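Local coordinates for Lmo2349 protein (Listeria monocytogenes, PDB 4GVO) that probably binds cystine or a related amino acid outside the membrane and delivers it to an ABC transporter, at residues Val8-Val13 and Gly48-Phe53; Lys114-Lys119 and Asn142-Ala147. One frame throughout, in Å; residues are numbered along the deposited sequence.

Overall arrangement
Contacts 1 and 2 lie on opposite sides of the chain's centre, their own centres 44 Å apart and their nearest atoms about 26 Å from each other. They follow in series: both segments of contact 1 precede those of contact 2 in the sequence. Contact 1 is a parallel strand pair of the mixed sheet; contact 2 is a turn bonded to the chain just before the small parallel pair 120-123/145-148. A helix lies in the connection of each, consistent with the two lobes of a periplasmic-binding-protein fold. The histidine and S-oxy cysteine seen in the structure bind at neither; the Val13 side chain remains about 13 Å from S-oxy cysteine.

Contact 1: residues Val8-Val13 and Gly48-Phe53; sequences VQTITV and GYKFKF. With NA (sodium ion), chain D.
Ile11 touches the rings of both Tyr49 and Phe51 on one face of a parallel strand pair, 9-13 beside 49-53, part of the solute-binding protein's mixed sheet; helix 34-44 lies in the connection. Ile11 CB stands over the Phe51 ring, 4.2 Å from its centroid, a CH-pi contact displaced toward the rim. With CG1 anti to the carbonyl carbon (chi1 -59°), Ile11 turns CG1 to Tyr49 CD1 at 3.6 Å, while CG2 rests on Phe51 CD2 and CE2. Val13 CG2 reaches the edge of the Phe51 ring, in its plane, and Val13 CB and CG1 lie alongside Phe53. Leu209 of helix 207-222 and Val39 of helix 34-44 help cover this apolar face. On the other face, Lys50 bends at chi3 and chi4, and its NZ donates to Thr10 OG1 (3.0 Å); Thr10 CG2 packs on Lys52 CD. Backbone bonds alternate across the pair, including Ile11 N to Lys50 O at 2.8 Å. At the strand start, one water bridges Gln9 OE1 and Tyr49 OH, in the plane of the tyrosine ring. The carbonyl of Tyr49 points to the sodium ion, which Asp43 and Leu46 also bind; Tyr49 O lies 2.2 Å from the metal.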
ATOM      1  N   VAL A   8      19.517   4.763  23.612  1.00 30.23           N
ATOM      2  CA  VAL A   8      18.877   4.411  22.284  1.00 24.07           C
ATOM      3  C   VAL A   8      17.580   3.598  22.474  1.00 27.45           C
ATOM      4  O   VAL A   8      17.591   2.556  23.133  1.00 29.34           O
ATOM      5  CB  VAL A   8      19.852   3.683  21.311  1.00 23.40           C
ATOM      6  CG1 VAL A   8      19.176   3.343  19.981  1.00 25.62           C
ATOM      7  CG2 VAL A   8      21.116   4.524  21.082  1.00 24.69           C
ATOM      8  N   GLN A   9      16.470   4.074  21.894  1.00 20.14           N
ATOM      9  CA  GLN A   9      15.177   3.375  21.992  0.60 19.91           C
ATOM     10  C   GLN A   9      14.949   2.474  20.777  1.00 16.59           C
ATOM     11  O   GLN A   9      15.042   2.916  19.639  1.00 15.63           O
ATOM     12  CB  GLN A   9      14.033   4.385  22.078  0.60 21.67           C
ATOM     13  CG  GLN A   9      12.660   3.767  22.377  0.60 20.35           C
ATOM     14  CD  GLN A   9      11.516   4.781  22.392  0.60 27.58           C
ATOM     15  OE1 GLN A   9      11.735   5.982  22.548  0.60 31.41           O
ATOM     16  NE2 GLN A   9      10.280   4.290  22.233  0.60 28.17           N
ATOM     17  N   THR A  10      14.600   1.206  21.025  1.00 16.72           N
ATOM     18  CA  THR A  10      14.270   0.269  19.936  1.00 14.47           C
ATOM     19  C   THR A  10      12.829   0.467  19.527  1.00 13.71           C
ATOM     20  O   THR A  10      11.923   0.465  20.355  1.00 17.26           O
ATOM     21  CB  THR A  10      14.496  -1.196  20.354  1.00 16.86           C
ATOM     22  OG1 THR A  10      15.871  -1.334  20.713  1.00 26.08           O
ATOM     23  CG2 THR A  10      14.147  -2.145  19.241  1.00 22.77           C
ATOM     24  N   ILE A  11      12.632   0.619  18.222  1.00 11.47           N
ATOM     25  CA  ILE A  11      11.319   0.823  17.620  1.00 10.97           C
ATOM     26  C   ILE A  11      11.057  -0.363  16.726  1.00 11.51           C
ATOM     27  O   ILE A  11      11.870  -0.678  15.883  1.00 13.62           O
ATOM     28  CB  ILE A  11      11.313   2.128  16.764  1.00 12.60           C
ATOM     29  CG1 ILE A  11      11.680   3.347  17.637  1.00 14.43           C
ATOM     30  CG2 ILE A  11       9.995   2.300  16.054  1.00 11.64           C
ATOM     31  CD1 ILE A  11      10.836   3.524  18.902  1.00 14.26           C
ATOM     32  N   THR A  12       9.918  -1.010  16.924  1.00  9.67           N
ATOM     33  CA  THR A  12       9.507  -2.135  16.098  1.00 10.66           C
ATOM     34  C   THR A  12       8.544  -1.689  15.012  1.00  9.76           C
ATOM     35  O   THR A  12       7.521  -1.071  15.285  1.00 11.35           O
ATOM     36  CB  THR A  12       8.877  -3.256  16.938  1.00 12.44           C
ATOM     37  OG1 THR A  12       9.850  -3.656  17.932  1.00 14.94           O
ATOM     38  CG2 THR A  12       8.502  -4.473  16.096  1.00 14.92           C
ATOM     39  N   VAL A  13       8.938  -1.957  13.789  1.00  9.45           N
ATOM     40  CA  VAL A  13       8.191  -1.589  12.588  1.00  9.05           C
ATOM     41  C   VAL A  13       7.530  -2.808  11.989  1.00  9.13           C
ATOM     42  O   VAL A  13       8.208  -3.739  11.542  1.00 10.95           O
ATOM     43  CB  VAL A  13       9.156  -0.958  11.543  1.00  9.50           C
ATOM     44  CG1 VAL A  13       8.390  -0.485  10.310  1.00 11.08           C
ATOM     45  CG2 VAL A  13       9.969   0.188  12.158  1.00 12.82           C
ATOM     46  N   GLY A  48      19.085   8.450  18.145  1.00 14.06           N
ATOM     47  CA  GLY A  48      18.456   8.067  19.409  1.00 14.74           C
ATOM     48  C   GLY A  48      17.513   6.885  19.310  1.00 16.26           C
ATOM     49  O   GLY A  48      16.906   6.479  20.296  1.00 16.83           O
ATOM     50  N   TYR A  49      17.387   6.311  18.114  1.00 13.81           N
ATOM     51  CA  TYR A  49      16.444   5.238  17.898  1.00 14.46           C
ATOM     52  C   TYR A  49      17.144   4.119  17.107  1.00 17.18           C
ATOM     53  O   TYR A  49      18.064   4.383  16.334  1.00 19.01           O
ATOM     54  CB  TYR A  49      15.246   5.735  17.102  1.00 14.60           C
ATOM     55  CG  TYR A  49      14.398   6.732  17.852  1.00 15.98           C
ATOM     56  CD1 TYR A  49      13.419   6.305  18.744  1.00 15.45           C
ATOM     57  CD2 TYR A  49      14.604   8.084  17.724  1.00 18.70           C
ATOM     58  CE1 TYR A  49      12.639   7.214  19.456  1.00 16.71           C
ATOM     59  CE2 TYR A  49      13.822   9.002  18.425  1.00 22.03           C
ATOM     60  CZ  TYR A  49      12.820   8.558  19.269  1.00 20.01           C
ATOM     61  OH  TYR A  49      12.036   9.439  19.962  1.00 25.34           O
ATOM     62  N   LYS A  50      16.677   2.896  17.291  1.00 13.50           N
ATOM     63  CA  LYS A  50      17.094   1.742  16.478  1.00 15.45           C
ATOM     64  C   LYS A  50      15.821   1.108  15.982  1.00 14.66           C
ATOM     65  O   LYS A  50      14.999   0.733  16.761  1.00 18.98           O
ATOM     66  CB  LYS A  50      17.900   0.724  17.316  1.00 19.25           C
ATOM     67  CG  LYS A  50      18.417  -0.504  16.566  1.00 26.03           C
ATOM     68  CD  LYS A  50      18.910  -1.597  17.531  1.00 36.51           C
ATOM     69  CE  LYS A  50      17.869  -2.709  17.774  1.00 41.49           C
ATOM     70  NZ  LYS A  50      17.743  -3.095  19.212  1.00 45.99           N
ATOM     71  N   PHE A  51      15.698   0.958  14.681  1.00 13.31           N
ATOM     72  CA  PHE A  51      14.481   0.412  14.079  1.00 12.90           C
ATOM     73  C   PHE A  51      14.733  -1.037  13.730  1.00 15.52           C
ATOM     74  O   PHE A  51      15.739  -1.382  13.099  1.00 20.27           O
ATOM     75  CB  PHE A  51      14.087   1.196  12.827  1.00 13.55           C
ATOM     76  CG  PHE A  51      13.560   2.580  13.101  1.00 11.96           C
ATOM     77  CD1 PHE A  51      14.391   3.614  13.513  1.00 15.23           C
ATOM     78  CD2 PHE A  51      12.203   2.894  12.916  1.00 16.02           C
ATOM     79  CE1 PHE A  51      13.903   4.885  13.767  1.00 13.90           C
ATOM     80  CE2 PHE A  51      11.741   4.184  13.160  1.00 14.51           C
ATOM     81  CZ  PHE A  51      12.606   5.179  13.549  1.00 13.75           C
ATOM     82  N   LYS A  52      13.803  -1.879  14.111  1.00 11.20           N
ATOM     83  CA  LYS A  52      13.828  -3.254  13.714  1.00 13.09           C
ATOM     84  C   LYS A  52      12.478  -3.641  13.129  1.00 13.13           C
ATOM     85  O   LYS A  52      11.483  -3.043  13.465  1.00 17.47           O
ATOM     86  CB  LYS A  52      14.134  -4.138  14.881  1.00 16.91           C
ATOM     87  CG  LYS A  52      13.136  -4.116  15.961  1.00 17.84           C
ATOM     88  CD  LYS A  52      13.566  -5.002  17.126  1.00 20.41           C
ATOM     89  CE  LYS A  52      13.652  -6.478  16.748  1.00 25.82           C
ATOM     90  NZ  LYS A  52      14.006  -7.311  17.921  1.00 33.62           N
ATOM     91  N   PHE A  53      12.462  -4.664  12.285  1.00 10.89           N
ATOM     92  CA  PHE A  53      11.245  -5.061  11.628  1.00 10.72           C
ATOM     93  C   PHE A  53      10.617  -6.291  12.281  1.00  9.85           C
ATOM     94  O   PHE A  53      11.298  -7.172  12.807  1.00 13.50           O
ATOM     95  CB  PHE A  53      11.518  -5.337  10.140  1.00 10.57           C
ATOM     96  CG  PHE A  53      11.973  -4.127   9.384  1.00 10.77           C
ATOM     97  CD1 PHE A  53      11.061  -3.179   8.930  1.00 10.78           C
ATOM     98  CD2 PHE A  53      13.327  -3.893   9.178  1.00 13.06           C
ATOM     99  CE1 PHE A  53      11.498  -2.079   8.237  1.00 11.61           C
ATOM    100  CE2 PHE A  53      13.759  -2.766   8.513  1.00 14.36           C
ATOM    101  CZ  PHE A  53      12.836  -1.866   8.036  1.00 13.01           C
TER
HETATM  102 NA    NA D 702      18.855   5.089  14.404  1.00 14.99          NA
HETATM  103  O   HOH W   1      10.038   8.393  21.381  1.00 24.24           O
HETATM  104  O   HOH W   2      21.107   4.691  14.478  1.00 21.55           O

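Contact 2: residues Lys114-Lys119 and Asn142-Ala147; sequences KDLAGK and NNFEIA
Gly118 N donates to Asn143 O (2.8 Å) and Glu145 N to Lys119 O (3.0 Å), two nearly straight backbone bonds that join a type II beta turn, Leu116-Lys119, to the chain entering strand 145-148. The pairing leads into the two-stranded parallel sheet of 120-123 and 145-148, whose strands are connected through helix 128-139 in a beta-alpha-beta unit. Gly118 occupies the turn position with positive phi (77°), a conformation that favours glycine, and presents its N-H to Asn143 O. The same oxygen also receives a CA-H...O contact from Ala117 CA.

Leu116 and Phe144 form the apolar part. Phe144 holds CG between its backbone N and carbonyl carbon (chi1 63°), and one face of its ring meets Leu116: CD1 sits over the ring centre, 3.9 Å from the centroid, in a CH-pi contact only 10° off the normal. Leu116 CB touches the same ring nearer the backbone, against CG and CD2, and the two side chains cross at a slant. Both are buried, with Val121 also touching Phe144 and Ile110 and Ala167 touching Leu116. Toward the surface, the Asn143 amide lies beside Ala117, while its OD1 is held by Gln140 NE2. The amide nitrogen lies beside the methyl group, Asn143 ND2 to Ala117 CB at 3.6 Å.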
ATOM      1  N   LYS A 114     -20.541   1.743 -11.920  1.00 10.47           N
ATOM      2  CA  LYS A 114     -21.899   1.297 -12.272  1.00  9.69           C
ATOM      3  C   LYS A 114     -21.831   0.056 -13.189  1.00  9.22           C
ATOM      4  O   LYS A 114     -22.729  -0.788 -13.146  1.00 11.60           O
ATOM      5  CB  LYS A 114     -22.705   2.420 -12.940  1.00 12.26           C
ATOM      6  CG  LYS A 114     -22.968   3.629 -12.052  1.00 15.97           C
ATOM      7  CD  LYS A 114     -23.674   4.760 -12.797  1.00 23.04           C
ATOM      8  CE  LYS A 114     -23.675   5.988 -11.944  1.00 30.47           C
ATOM      9  NZ  LYS A 114     -24.362   5.689 -10.658  1.00 33.31           N
ATOM     10  N   ASP A 115     -20.744  -0.096 -13.954  1.00  9.05           N
ATOM     11  CA  ASP A 115     -20.562  -1.224 -14.842  1.00  9.72           C
ATOM     12  C   ASP A 115     -20.232  -2.515 -14.112  1.00 10.48           C
ATOM     13  O   ASP A 115     -20.118  -3.561 -14.743  1.00 11.33           O
ATOM     14  CB  ASP A 115     -19.489  -0.939 -15.891  1.00 10.41           C
ATOM     15  CG  ASP A 115     -19.721   0.340 -16.716  1.00 11.34           C
ATOM     16  OD1 ASP A 115     -20.867   0.817 -16.867  1.00 14.74           O
ATOM     17  OD2 ASP A 115     -18.693   0.893 -17.234  1.00 12.98           O
ATOM     18  N   LEU A 116     -20.057  -2.460 -12.800  1.00  8.87           N
ATOM     19  CA  LEU A 116     -19.867  -3.643 -11.994  1.00  9.19           C
ATOM     20  C   LEU A 116     -21.144  -4.354 -11.599  1.00  9.96           C
ATOM     21  O   LEU A 116     -21.063  -5.398 -10.981  1.00  9.39           O
ATOM     22  CB  LEU A 116     -19.106  -3.283 -10.695  1.00  8.68           C
ATOM     23  CG  LEU A 116     -17.718  -2.663 -10.891  1.00  9.64           C
ATOM     24  CD1 LEU A 116     -17.202  -2.210  -9.522  1.00 11.04           C
ATOM     25  CD2 LEU A 116     -16.783  -3.690 -11.492  1.00 10.54           C
ATOM     26  N   ALA A 117     -22.310  -3.844 -11.998  1.00 10.42           N
ATOM     27  CA  ALA A 117     -23.548  -4.468 -11.595  1.00 10.22           C
ATOM     28  C   ALA A 117     -23.552  -5.941 -11.993  1.00  9.65           C
ATOM     29  O   ALA A 117     -23.286  -6.282 -13.172  1.00 12.05           O
ATOM     30  CB  ALA A 117     -24.729  -3.742 -12.211  1.00 11.64           C
ATOM     31  N   GLY A 118     -23.835  -6.823 -11.027  1.00 10.60           N
ATOM     32  CA  GLY A 118     -23.882  -8.269 -11.267  1.00 11.81           C
ATOM     33  C   GLY A 118     -22.543  -8.972 -11.381  1.00 11.54           C
ATOM     34  O   GLY A 118     -22.512 -10.137 -11.704  1.00 15.71           O
ATOM     35  N   LYS A 119     -21.456  -8.242 -11.150  1.00  9.35           N
ATOM     36  CA  LYS A 119     -20.109  -8.741 -11.298  1.00 10.55           C
ATOM     37  C   LYS A 119     -19.436  -8.920  -9.938  1.00 10.16           C
ATOM     38  O   LYS A 119     -20.015  -8.651  -8.898  1.00 10.60           O
ATOM     39  CB  LYS A 119     -19.292  -7.812 -12.208  1.00 10.29           C
ATOM     40  CG  LYS A 119     -19.851  -7.910 -13.640  1.00 10.30           C
ATOM     41  CD  LYS A 119     -19.024  -7.171 -14.647  1.00 11.42           C
ATOM     42  CE  LYS A 119     -19.466  -7.531 -16.057  1.00 11.85           C
ATOM     43  NZ  LYS A 119     -18.552  -7.029 -17.118  1.00 10.72           N
ATOM     44  N   ASN A 142     -25.900  -2.314  -3.196  1.00 10.54           N
ATOM     45  CA  ASN A 142     -25.349  -3.653  -3.066  0.70 11.94           C
ATOM     46  C   ASN A 142     -25.492  -4.433  -4.365  1.00 11.87           C
ATOM     47  O   ASN A 142     -25.878  -5.604  -4.360  1.00 14.06           O
ATOM     48  CB  ASN A 142     -26.037  -4.445  -1.942  0.70 12.55           C
ATOM     49  CG  ASN A 142     -25.238  -5.679  -1.517  0.70 11.75           C
ATOM     50  OD1 ASN A 142     -24.048  -5.589  -1.350  0.70 15.47           O
ATOM     51  ND2 ASN A 142     -25.911  -6.815  -1.286  0.70 15.25           N
ATOM     52  N   ASN A 143     -25.140  -3.791  -5.473  1.00 11.56           N
ATOM     53  CA  ASN A 143     -25.378  -4.391  -6.771  1.00 11.82           C
ATOM     54  C   ASN A 143     -24.201  -5.187  -7.346  1.00 10.68           C
ATOM     55  O   ASN A 143     -24.323  -5.694  -8.459  1.00 11.09           O
ATOM     56  CB  ASN A 143     -25.951  -3.378  -7.792  1.00 12.40           C
ATOM     57  CG  ASN A 143     -24.937  -2.392  -8.301  1.00 11.73           C
ATOM     58  OD1 ASN A 143     -23.894  -2.212  -7.704  1.00 11.22           O
ATOM     59  ND2 ASN A 143     -25.300  -1.668  -9.379  1.00 13.73           N
ATOM     60  N   PHE A 144     -23.080  -5.269  -6.623  1.00  9.29           N
ATOM     61  CA  PHE A 144     -22.000  -6.132  -6.981  1.00 10.75           C
ATOM     62  C   PHE A 144     -21.520  -6.921  -5.778  1.00 10.04           C
ATOM     63  O   PHE A 144     -21.982  -6.704  -4.666  1.00 11.77           O
ATOM     64  CB  PHE A 144     -20.877  -5.434  -7.774  1.00  9.60           C
ATOM     65  CG  PHE A 144     -20.155  -4.333  -7.067  1.00 10.16           C
ATOM     66  CD1 PHE A 144     -18.992  -4.594  -6.406  1.00 10.68           C
ATOM     67  CD2 PHE A 144     -20.590  -3.011  -7.164  1.00 10.60           C
ATOM     68  CE1 PHE A 144     -18.266  -3.599  -5.809  1.00 10.15           C
ATOM     69  CE2 PHE A 144     -19.863  -1.992  -6.557  1.00 10.79           C
ATOM     70  CZ  PHE A 144     -18.700  -2.296  -5.866  1.00  8.95           C
ATOM     71  N   GLU A 145     -20.645  -7.880  -6.023  1.00 11.28           N
ATOM     72  CA  GLU A 145     -20.057  -8.749  -4.992  0.70 10.45           C
ATOM     73  C   GLU A 145     -18.625  -8.349  -4.784  1.00  9.47           C
ATOM     74  O   GLU A 145     -17.915  -8.187  -5.760  1.00 11.03           O
ATOM     75  CB  GLU A 145     -20.103 -10.226  -5.428  0.70 13.35           C
ATOM     76  CG  GLU A 145     -19.447 -11.148  -4.409  0.70 15.51           C
ATOM     77  CD  GLU A 145     -19.432 -12.609  -4.829  0.70 18.91           C
ATOM     78  OE1 GLU A 145     -20.000 -12.945  -5.892  0.70 22.28           O
ATOM     79  OE2 GLU A 145     -18.884 -13.424  -4.039  0.70 26.94           O
ATOM     80  N   ILE A 146     -18.203  -8.230  -3.514  1.00  9.70           N
ATOM     81  CA  ILE A 146     -16.830  -7.993  -3.148  1.00  9.92           C
ATOM     82  C   ILE A 146     -16.338  -9.261  -2.426  1.00 11.16           C
ATOM     83  O   ILE A 146     -16.960  -9.742  -1.464  1.00 14.95           O
ATOM     84  CB  ILE A 146     -16.627  -6.767  -2.229  1.00 11.06           C
ATOM     85  CG1 ILE A 146     -17.050  -5.472  -2.932  1.00 12.31           C
ATOM     86  CG2 ILE A 146     -15.173  -6.641  -1.814  1.00 12.95           C
ATOM     87  CD1 ILE A 146     -17.156  -4.236  -2.052  1.00 13.66           C
ATOM     88  N   ALA A 147     -15.234  -9.784  -2.931  1.00 11.31           N
ATOM     89  CA  ALA A 147     -14.579 -10.952  -2.344  1.00 11.30           C
ATOM     90  C   ALA A 147     -13.131 -10.631  -2.061  1.00 11.45           C
ATOM     91  O   ALA A 147     -12.571  -9.678  -2.573  1.00 10.58           O
ATOM     92  CB  ALA A 147     -14.665 -12.135  -3.302  1.00 14.39           C
TER